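Local coordinates for protein Chains: A (Unidentified, PDB 6ZM9) that cleaves S-adenosyl methionine as a phage-encoded SAM lyase and holds S-methyl-5'-thioadenosine in its pocket, at the interface of chains A and B. Sequence-based numbering; all coordinates share one arbitrary frame. Chains: chain A/B, Chains: A.

Contact 1: the interface of chains A and B. Residues chain A 50-52, 75, 77; chain B 14, 16, 54-55, 73, 108.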
# COMPACT_ATOMS: atom_id res chain seq x y z
N SER A 50 -10.43 -1.97 -0.34
CA SER A 50 -9.46 -2.56 -1.24
C SER A 50 -8.74 -3.69 -0.51
O SER A 50 -8.49 -3.60 0.69
CB SER A 50 -8.43 -1.53 -1.70
OG SER A 50 -9.05 -0.55 -2.52
N PHE A 51 -8.37 -4.73 -1.26
CA PHE A 51 -7.72 -5.92 -0.71
C PHE A 51 -6.49 -6.22 -1.56
O PHE A 51 -6.61 -6.45 -2.77
CB PHE A 51 -8.68 -7.10 -0.74
CG PHE A 51 -9.97 -6.88 0.04
CD1 PHE A 51 -11.00 -6.14 -0.50
CD2 PHE A 51 -10.13 -7.41 1.31
CE1 PHE A 51 -12.17 -5.94 0.20
CE2 PHE A 51 -11.29 -7.22 2.02
CZ PHE A 51 -12.32 -6.49 1.46
N VAL A 52 -5.32 -6.22 -0.93
CA VAL A 52 -4.05 -6.39 -1.63
C VAL A 52 -3.45 -7.74 -1.23
O VAL A 52 -3.21 -8.01 -0.05
CB VAL A 52 -3.07 -5.26 -1.25
CG1 VAL A 52 -1.72 -5.45 -1.94
CG2 VAL A 52 -3.66 -3.90 -1.58
N ILE A 75 -7.46 -2.29 2.91
CA ILE A 75 -7.34 -0.83 2.98
C ILE A 75 -8.75 -0.27 2.99
O ILE A 75 -9.53 -0.50 2.05
CB ILE A 75 -6.54 -0.27 1.79
CG1 ILE A 75 -5.15 -0.90 1.74
CG2 ILE A 75 -6.47 1.24 1.86
CD1 ILE A 75 -4.39 -0.64 0.44
N ILE A 77 -10.89 3.30 3.39
CA ILE A 77 -11.05 4.74 3.51
C ILE A 77 -12.50 5.01 3.93
O ILE A 77 -13.43 4.52 3.28
CB ILE A 77 -10.71 5.45 2.19
CG1 ILE A 77 -9.27 5.13 1.77
CG2 ILE A 77 -10.98 6.95 2.33
CD1 ILE A 77 -8.95 5.58 0.39
N ARG B 14 -2.13 8.62 -4.14
CA ARG B 14 -2.67 7.30 -4.42
C ARG B 14 -3.94 7.48 -5.24
O ARG B 14 -4.78 8.33 -4.92
CB ARG B 14 -3.03 6.55 -3.13
CG ARG B 14 -1.89 6.29 -2.19
CD ARG B 14 -2.20 5.13 -1.24
NE ARG B 14 -3.25 5.44 -0.27
CZ ARG B 14 -3.81 4.56 0.55
NH1 ARG B 14 -3.43 3.29 0.52
NH2 ARG B 14 -4.75 4.95 1.40
N PHE B 16 -7.14 5.13 -7.00
CA PHE B 16 -7.80 3.84 -7.07
C PHE B 16 -8.70 3.80 -8.29
O PHE B 16 -9.63 4.62 -8.40
CB PHE B 16 -8.61 3.60 -5.81
CG PHE B 16 -7.78 3.52 -4.56
CD1 PHE B 16 -7.42 4.65 -3.85
CD2 PHE B 16 -7.36 2.29 -4.10
CE1 PHE B 16 -6.66 4.55 -2.69
CE2 PHE B 16 -6.61 2.17 -2.92
CZ PHE B 16 -6.26 3.29 -2.21
N GLN B 54 -5.29 -5.30 -7.10
CA GLN B 54 -6.12 -5.45 -5.92
C GLN B 54 -7.41 -6.15 -6.29
O GLN B 54 -7.80 -6.21 -7.46
CB GLN B 54 -6.58 -4.11 -5.34
CG GLN B 54 -5.51 -3.09 -5.22
CD GLN B 54 -5.97 -1.85 -4.50
OE1 GLN B 54 -5.35 -1.41 -3.54
NE2 GLN B 54 -7.04 -1.24 -5.00
N ARG B 55 -8.09 -6.65 -5.27
CA ARG B 55 -9.53 -6.90 -5.33
C ARG B 55 -10.20 -5.72 -4.65
O ARG B 55 -9.74 -5.24 -3.61
CB ARG B 55 -9.92 -8.21 -4.67
CG ARG B 55 -9.35 -9.41 -5.39
CD ARG B 55 -10.00 -9.66 -6.75
NE ARG B 55 -11.32 -10.25 -6.62
CZ ARG B 55 -12.23 -10.30 -7.59
NH1 ARG B 55 -11.98 -9.76 -8.78
NH2 ARG B 55 -13.39 -10.89 -7.35
N GLN B 73 -4.32 0.17 -7.56
CA GLN B 73 -3.88 1.30 -6.76
C GLN B 73 -2.59 1.84 -7.38
O GLN B 73 -1.58 1.14 -7.43
CB GLN B 73 -3.66 0.87 -5.31
CG GLN B 73 -3.15 2.00 -4.42
CD GLN B 73 -2.75 1.58 -3.03
OE1 GLN B 73 -2.07 2.33 -2.33
NE2 GLN B 73 -3.21 0.42 -2.59
N ILE B 108 -10.99 7.27 -6.96
CA ILE B 108 -10.59 7.93 -5.72
C ILE B 108 -9.15 8.40 -5.83
O ILE B 108 -8.27 7.64 -6.25
CB ILE B 108 -10.76 7.00 -4.50
CG1 ILE B 108 -12.23 6.66 -4.29
CG2 ILE B 108 -10.15 7.65 -3.26
CD1 ILE B 108 -12.46 5.53 -3.29
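Strand 49-59 of chain A meets strand 49-59 of chain B antiparallel, a worked example of a sheet continued from one subunit into the next. The backbone part is a two-bond bridge. A:Phe51 N gives its hydrogen to the carbonyl B:Arg55 O at 2.8 Å, arriving nearly along the C=O axis (167°), and B:Arg55 N returns a bond of 2.9 Å to A:Phe51 O within the carbonyl plane. The same B:Arg55 carbonyl oxygen lies in plane at the edge of the A:Phe51 ring.

Among the polar side chains, B:Gln54 lies extended beyond CG, and its amide carbon CD rests against A:Ser50 CB at 3.7 Å. Its OE1 accepts from B:Gln73 NE2 at 3.0 Å, with the donor above the carbonyl plane rather than on a lone pair; this bond helps fix the rotation of both amides. B:Gln73, CG anti to its backbone N (chi1 178°), meets A:Ile75 tip to tip, NE2 against the methyl CD1.

Looser contacts occupy the other flank. B:Phe16 stands edge-on to the B:Arg14 guanidinium, its CZ over the centre of one face, and B:Arg14 NH1 comes 3.9 Å from the branch methyl CG2 of A:Ile75. B:Phe16, B:Gln54 and B:Ile108 also line the S-methyl-5'-thioadenosine pocket, so chain A packs against residues that also belong to the ligand pocket. B:Phe16 points its CE1 at the tip methyl CD1 of A:Ile77, 4.0 Å away.

Contact 2: the interface of chains A and B. Residues chain A 33, 37, 41, 47-49, 51; chain B 55-59, 66, 68.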
# COMPACT_ATOMS: atom_id res chain seq x y z
N VAL A 33 -12.03 -11.34 1.25
CA VAL A 33 -12.97 -10.40 0.63
C VAL A 33 -14.39 -10.72 1.06
O VAL A 33 -15.13 -9.86 1.55
CB VAL A 33 -12.83 -10.42 -0.90
CG1 VAL A 33 -13.90 -9.55 -1.56
CG2 VAL A 33 -11.44 -9.93 -1.34
N ILE A 37 -16.90 -8.51 3.59
CA ILE A 37 -18.18 -7.97 3.15
C ILE A 37 -19.28 -8.38 4.12
O ILE A 37 -20.12 -7.57 4.53
CB ILE A 37 -18.51 -8.43 1.72
CG1 ILE A 37 -17.59 -7.79 0.69
CG2 ILE A 37 -20.00 -8.14 1.39
CD1 ILE A 37 -17.68 -8.43 -0.68
N LYS A 41 -21.40 -5.77 6.43
CA LYS A 41 -22.85 -5.65 6.27
C LYS A 41 -23.57 -5.80 7.60
O LYS A 41 -24.53 -5.07 7.88
CB LYS A 41 -23.34 -6.67 5.25
CG LYS A 41 -23.01 -6.33 3.80
CD LYS A 41 -23.58 -7.40 2.88
CE LYS A 41 -23.49 -7.04 1.41
NZ LYS A 41 -23.83 -8.24 0.54
N PRO A 47 -19.46 -1.55 2.86
CA PRO A 47 -18.32 -2.48 2.91
C PRO A 47 -17.13 -2.08 2.05
O PRO A 47 -16.08 -2.73 2.15
CB PRO A 47 -18.91 -3.80 2.40
CG PRO A 47 -20.09 -3.44 1.63
CD PRO A 47 -20.61 -2.12 2.13
N ASP A 48 -17.29 -1.03 1.24
CA ASP A 48 -16.31 -0.64 0.24
C ASP A 48 -14.90 -0.60 0.81
O ASP A 48 -14.66 -0.05 1.89
CB ASP A 48 -16.70 0.76 -0.30
CG ASP A 48 -18.10 0.80 -0.93
OD1 ASP A 48 -18.98 -0.01 -0.56
OD2 ASP A 48 -18.30 1.67 -1.81
N ALA A 49 -13.96 -1.19 0.07
CA ALA A 49 -12.60 -1.39 0.55
C ALA A 49 -11.74 -1.93 -0.58
O ALA A 49 -12.26 -2.33 -1.63
CB ALA A 49 -12.59 -2.39 1.72
N PHE A 51 -8.37 -4.73 -1.26
CA PHE A 51 -7.72 -5.92 -0.71
C PHE A 51 -6.49 -6.22 -1.56
O PHE A 51 -6.61 -6.45 -2.77
CB PHE A 51 -8.68 -7.10 -0.74
CG PHE A 51 -9.97 -6.88 0.04
CD1 PHE A 51 -11.00 -6.14 -0.50
CD2 PHE A 51 -10.13 -7.41 1.31
CE1 PHE A 51 -12.17 -5.94 0.20
CE2 PHE A 51 -11.29 -7.22 2.02
CZ PHE A 51 -12.32 -6.49 1.46
N ARG B 55 -8.09 -6.65 -5.27
CA ARG B 55 -9.53 -6.90 -5.33
C ARG B 55 -10.20 -5.72 -4.65
O ARG B 55 -9.74 -5.24 -3.61
CB ARG B 55 -9.92 -8.21 -4.67
CG ARG B 55 -9.35 -9.41 -5.39
CD ARG B 55 -10.00 -9.66 -6.75
NE ARG B 55 -11.32 -10.25 -6.62
CZ ARG B 55 -12.23 -10.30 -7.59
NH1 ARG B 55 -11.98 -9.76 -8.78
NH2 ARG B 55 -13.39 -10.89 -7.35
N GLY B 56 -11.27 -5.22 -5.26
CA GLY B 56 -11.96 -4.06 -4.73
C GLY B 56 -13.44 -4.34 -4.58
O GLY B 56 -14.04 -5.11 -5.33
N VAL B 57 -14.04 -3.67 -3.60
CA VAL B 57 -15.47 -3.73 -3.33
C VAL B 57 -15.98 -2.30 -3.36
O VAL B 57 -15.42 -1.41 -2.70
CB VAL B 57 -15.74 -4.38 -1.97
CG1 VAL B 57 -17.20 -4.33 -1.60
CG2 VAL B 57 -15.23 -5.82 -1.97
N TYR B 58 -17.04 -2.07 -4.14
CA TYR B 58 -17.63 -0.76 -4.34
C TYR B 58 -19.14 -0.85 -4.41
O TYR B 58 -19.68 -1.72 -5.09
CB TYR B 58 -17.11 -0.17 -5.64
CG TYR B 58 -17.72 1.14 -6.08
CD1 TYR B 58 -17.31 2.33 -5.50
CD2 TYR B 58 -18.68 1.18 -7.06
CE1 TYR B 58 -17.84 3.55 -5.92
CE2 TYR B 58 -19.21 2.39 -7.50
CZ TYR B 58 -18.79 3.58 -6.90
OH TYR B 58 -19.30 4.80 -7.32
N THR B 59 -19.82 0.09 -3.75
CA THR B 59 -21.27 0.18 -3.83
C THR B 59 -21.63 1.21 -4.89
O THR B 59 -21.30 2.39 -4.75
CB THR B 59 -21.86 0.59 -2.48
OG1 THR B 59 -21.51 -0.38 -1.49
CG2 THR B 59 -23.39 0.66 -2.58
N LEU B 66 -23.70 -3.88 -5.00
CA LEU B 66 -22.33 -4.08 -4.53
C LEU B 66 -21.55 -4.84 -5.59
O LEU B 66 -21.94 -5.94 -5.98
CB LEU B 66 -22.36 -4.88 -3.23
CG LEU B 66 -21.03 -4.93 -2.48
CD1 LEU B 66 -20.68 -3.54 -2.00
CD2 LEU B 66 -21.12 -5.88 -1.31
N THR B 68 -17.81 -6.51 -6.71
CA THR B 68 -16.47 -6.98 -6.40
C THR B 68 -15.72 -7.12 -7.72
O THR B 68 -16.19 -7.79 -8.65
CB THR B 68 -16.52 -8.32 -5.64
OG1 THR B 68 -17.31 -8.18 -4.45
CG2 THR B 68 -15.14 -8.75 -5.21
O HOH W 1 -20.07 3.74 -2.70
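In this SAM lyase an antiparallel edge-to-edge strand pairing is roofed by a helix of one subunit: strand 49-59 of each chain forms the ladder, and helix 29-43 of chain A lies over it. The backbone bonds extend the A:Phe51–B:Arg55 bridge by one rung. B:Val57 N reaches A:Ala49 O at 3.0 Å, nearly along the C=O axis, while A:Ala49 N meets B:Val57 O on a lone pair.

The side-chain hydrogen bonds gather on A:Asp48, whose carboxylate grips B:Thr59 with both oxygens. OD1 takes the hydroxyl OG1 of B:Thr59 on its syn lone pair at 2.7 Å, and OD2 accepts from B:Thr59 N at 2.9 Å, the donor standing 41° above the carboxylate plane. A water joins OD2 to the B:Thr59 carbonyl. Together these bonds help hold the carboxylate's rotation and might be expected to stabilise its ionised form.

Apolar packing centres on B:Val57 and B:Leu66. B:Val57 sets CG1 anti to its backbone N (chi1 174°), sending CG2 to A:Phe51 CE1 and to A:Ile37 CD1, each at 3.8 Å. A:Val33 slides past B:Val57 in the opposite direction and lays its own CG2 over the rim of the A:Phe51 ring. B:Leu66 splits its fork: CD1 touches A:Pro47 CG at 3.7 Å, whereas CD2 meets A:Ile37 CG2 tip to tip at 3.7 Å and the extended A:Lys41 chain at CE.

Contact 3: the interface of chains A and B. Residues chain A 1-4; chain B 96, 99, 121-124, 126.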
# COMPACT_ATOMS: atom_id res chain seq x y z
N SER A 1 -16.95 15.53 -15.04
CA SER A 1 -17.02 14.76 -13.77
C SER A 1 -16.94 15.74 -12.62
O SER A 1 -16.44 16.87 -12.78
CB SER A 1 -15.91 13.73 -13.72
OG SER A 1 -14.64 14.35 -13.86
N LEU A 2 -17.45 15.32 -11.47
CA LEU A 2 -17.41 16.12 -10.26
C LEU A 2 -16.20 15.71 -9.43
O LEU A 2 -15.93 14.52 -9.25
CB LEU A 2 -18.66 15.87 -9.42
CG LEU A 2 -19.97 16.50 -9.88
CD1 LEU A 2 -20.91 16.43 -8.69
CD2 LEU A 2 -19.79 17.92 -10.33
N MET A 3 -15.49 16.70 -8.92
CA MET A 3 -14.33 16.48 -8.07
C MET A 3 -14.82 16.75 -6.65
O MET A 3 -14.78 17.88 -6.18
CB MET A 3 -13.23 17.44 -8.50
CG MET A 3 -11.99 17.48 -7.64
SD MET A 3 -10.76 16.26 -8.11
CE MET A 3 -10.73 16.31 -9.92
N GLU A 4 -15.31 15.72 -6.01
CA GLU A 4 -15.91 15.94 -4.69
C GLU A 4 -14.91 15.63 -3.58
O GLU A 4 -14.35 14.53 -3.52
CB GLU A 4 -17.24 15.21 -4.44
CG GLU A 4 -17.31 13.79 -4.87
CD GLU A 4 -18.26 13.61 -6.05
OE1 GLU A 4 -19.45 13.32 -5.81
OE2 GLU A 4 -17.82 13.79 -7.21
N LYS B 96 -8.99 12.27 -13.41
CA LYS B 96 -10.16 12.56 -14.22
C LYS B 96 -10.07 11.86 -15.57
O LYS B 96 -11.07 11.32 -16.05
CB LYS B 96 -10.30 14.07 -14.43
CG LYS B 96 -10.83 14.78 -13.22
CD LYS B 96 -11.23 16.20 -13.56
CE LYS B 96 -12.52 16.58 -12.81
NZ LYS B 96 -13.52 17.33 -13.64
N ARG B 99 -10.69 8.08 -15.16
CA ARG B 99 -12.10 7.77 -14.99
C ARG B 99 -12.79 7.65 -16.34
O ARG B 99 -13.57 6.72 -16.58
CB ARG B 99 -12.81 8.83 -14.14
CG ARG B 99 -14.25 8.40 -13.78
CD ARG B 99 -15.29 9.50 -13.85
NE ARG B 99 -15.34 10.18 -15.14
CZ ARG B 99 -15.93 9.71 -16.24
NH1 ARG B 99 -16.54 8.53 -16.26
NH2 ARG B 99 -15.89 10.44 -17.35
N TYR B 121 -10.39 12.89 -2.75
CA TYR B 121 -11.39 13.26 -3.72
C TYR B 121 -12.02 12.00 -4.27
O TYR B 121 -11.33 11.01 -4.53
CB TYR B 121 -10.78 13.99 -4.95
CG TYR B 121 -9.96 15.20 -4.62
CD1 TYR B 121 -10.55 16.42 -4.39
CD2 TYR B 121 -8.58 15.11 -4.55
CE1 TYR B 121 -9.80 17.54 -4.08
CE2 TYR B 121 -7.81 16.22 -4.23
CZ TYR B 121 -8.43 17.44 -4.00
OH TYR B 121 -7.69 18.56 -3.69
N SER B 122 -13.34 12.03 -4.47
CA SER B 122 -14.02 11.07 -5.34
C SER B 122 -14.35 11.78 -6.64
O SER B 122 -15.05 12.79 -6.61
CB SER B 122 -15.29 10.50 -4.65
OG SER B 122 -15.79 9.39 -5.40
N ILE B 123 -13.81 11.28 -7.74
CA ILE B 123 -14.05 11.87 -9.04
C ILE B 123 -15.19 11.08 -9.63
O ILE B 123 -15.02 9.89 -9.95
CB ILE B 123 -12.80 11.80 -9.93
CG1 ILE B 123 -11.67 12.59 -9.31
CG2 ILE B 123 -13.17 12.35 -11.32
CD1 ILE B 123 -10.33 12.41 -10.02
N THR B 124 -16.36 11.70 -9.75
CA THR B 124 -17.59 10.97 -9.99
C THR B 124 -18.18 11.36 -11.33
O THR B 124 -18.28 12.55 -11.65
CB THR B 124 -18.58 11.25 -8.87
OG1 THR B 124 -17.98 10.84 -7.63
CG2 THR B 124 -19.85 10.47 -9.07
N GLU B 126 -20.79 12.23 -14.16
CA GLU B 126 -22.02 13.01 -14.17
C GLU B 126 -23.03 12.50 -15.19
O GLU B 126 -23.84 13.27 -15.72
CB GLU B 126 -21.69 14.48 -14.40
CG GLU B 126 -20.94 15.14 -13.25
CD GLU B 126 -20.56 16.58 -13.58
OE1 GLU B 126 -21.46 17.42 -13.75
OE2 GLU B 126 -19.37 16.90 -13.72
O HOH W 2 -14.70 17.07 -15.88
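A donated N-terminal strand forms this contact: strand 2-5 of chain A lies antiparallel along strand 116-124 of chain B and adds itself to the neighbour's sheet. A:Leu2 N and O pair with B:Thr124 O and N, both at 2.9 Å, and A:Glu4 does the same with B:Ser122, where B:Ser122 N reaches A:Glu4 O at 2.9 Å. The poorly ordered A:Glu4 side chain adds at best a weak bond to the B:Thr124 hydroxyl.

A:Met3 faces the helix side. Its CG stands anti to the backbone N (chi1 173°) and the chain then bends twice, so that SD lies beside B:Tyr121 CD1 at 3.7 Å while the methyl CE turns to B:Ile123 and presses on B:Lys96 CE at 3.4 Å, a tight fit. B:Lys96, bent near its end, carries NZ to the A:Ser1 carbonyl O at 3.1 Å, from above the carbonyl plane. A water bridges NZ to the A:Ser1 amino nitrogen.

On the opposite side of the strand B:Glu126 crosses A:Leu2 at about a right angle, CD against the methyl CD2 at 3.6 Å. Its OE2 bonds only weakly to A:Ser1 N and crowds A:Ser1 O, a repulsive pair of acceptors that the nearby B:Lys96 charge may ease. The added strand thus runs along the edge strand 116-124 of chain B, with helix 84-101 packed against one side of it.

Contact 1 and contact 2 are neighbours, their C-alpha centres about 10 Å apart, and share A:Phe51 and B:Arg55: they are two stretches of one ladder between the 49-59 strands, flanked by side chains of strand 66-77, those of chain A and B:Gln73 in contact 1 and those of chain B in contact 2. Contact 3 stands apart, about 17 Å from contact 1 and 19 Å from contact 2, and uses the N-terminal strand of chain A instead. One subunit therefore holds its neighbour by its body and by an extended arm. The interface is not an exact two-fold, which agrees with the three-copy deposited assembly, plausibly the working trimer.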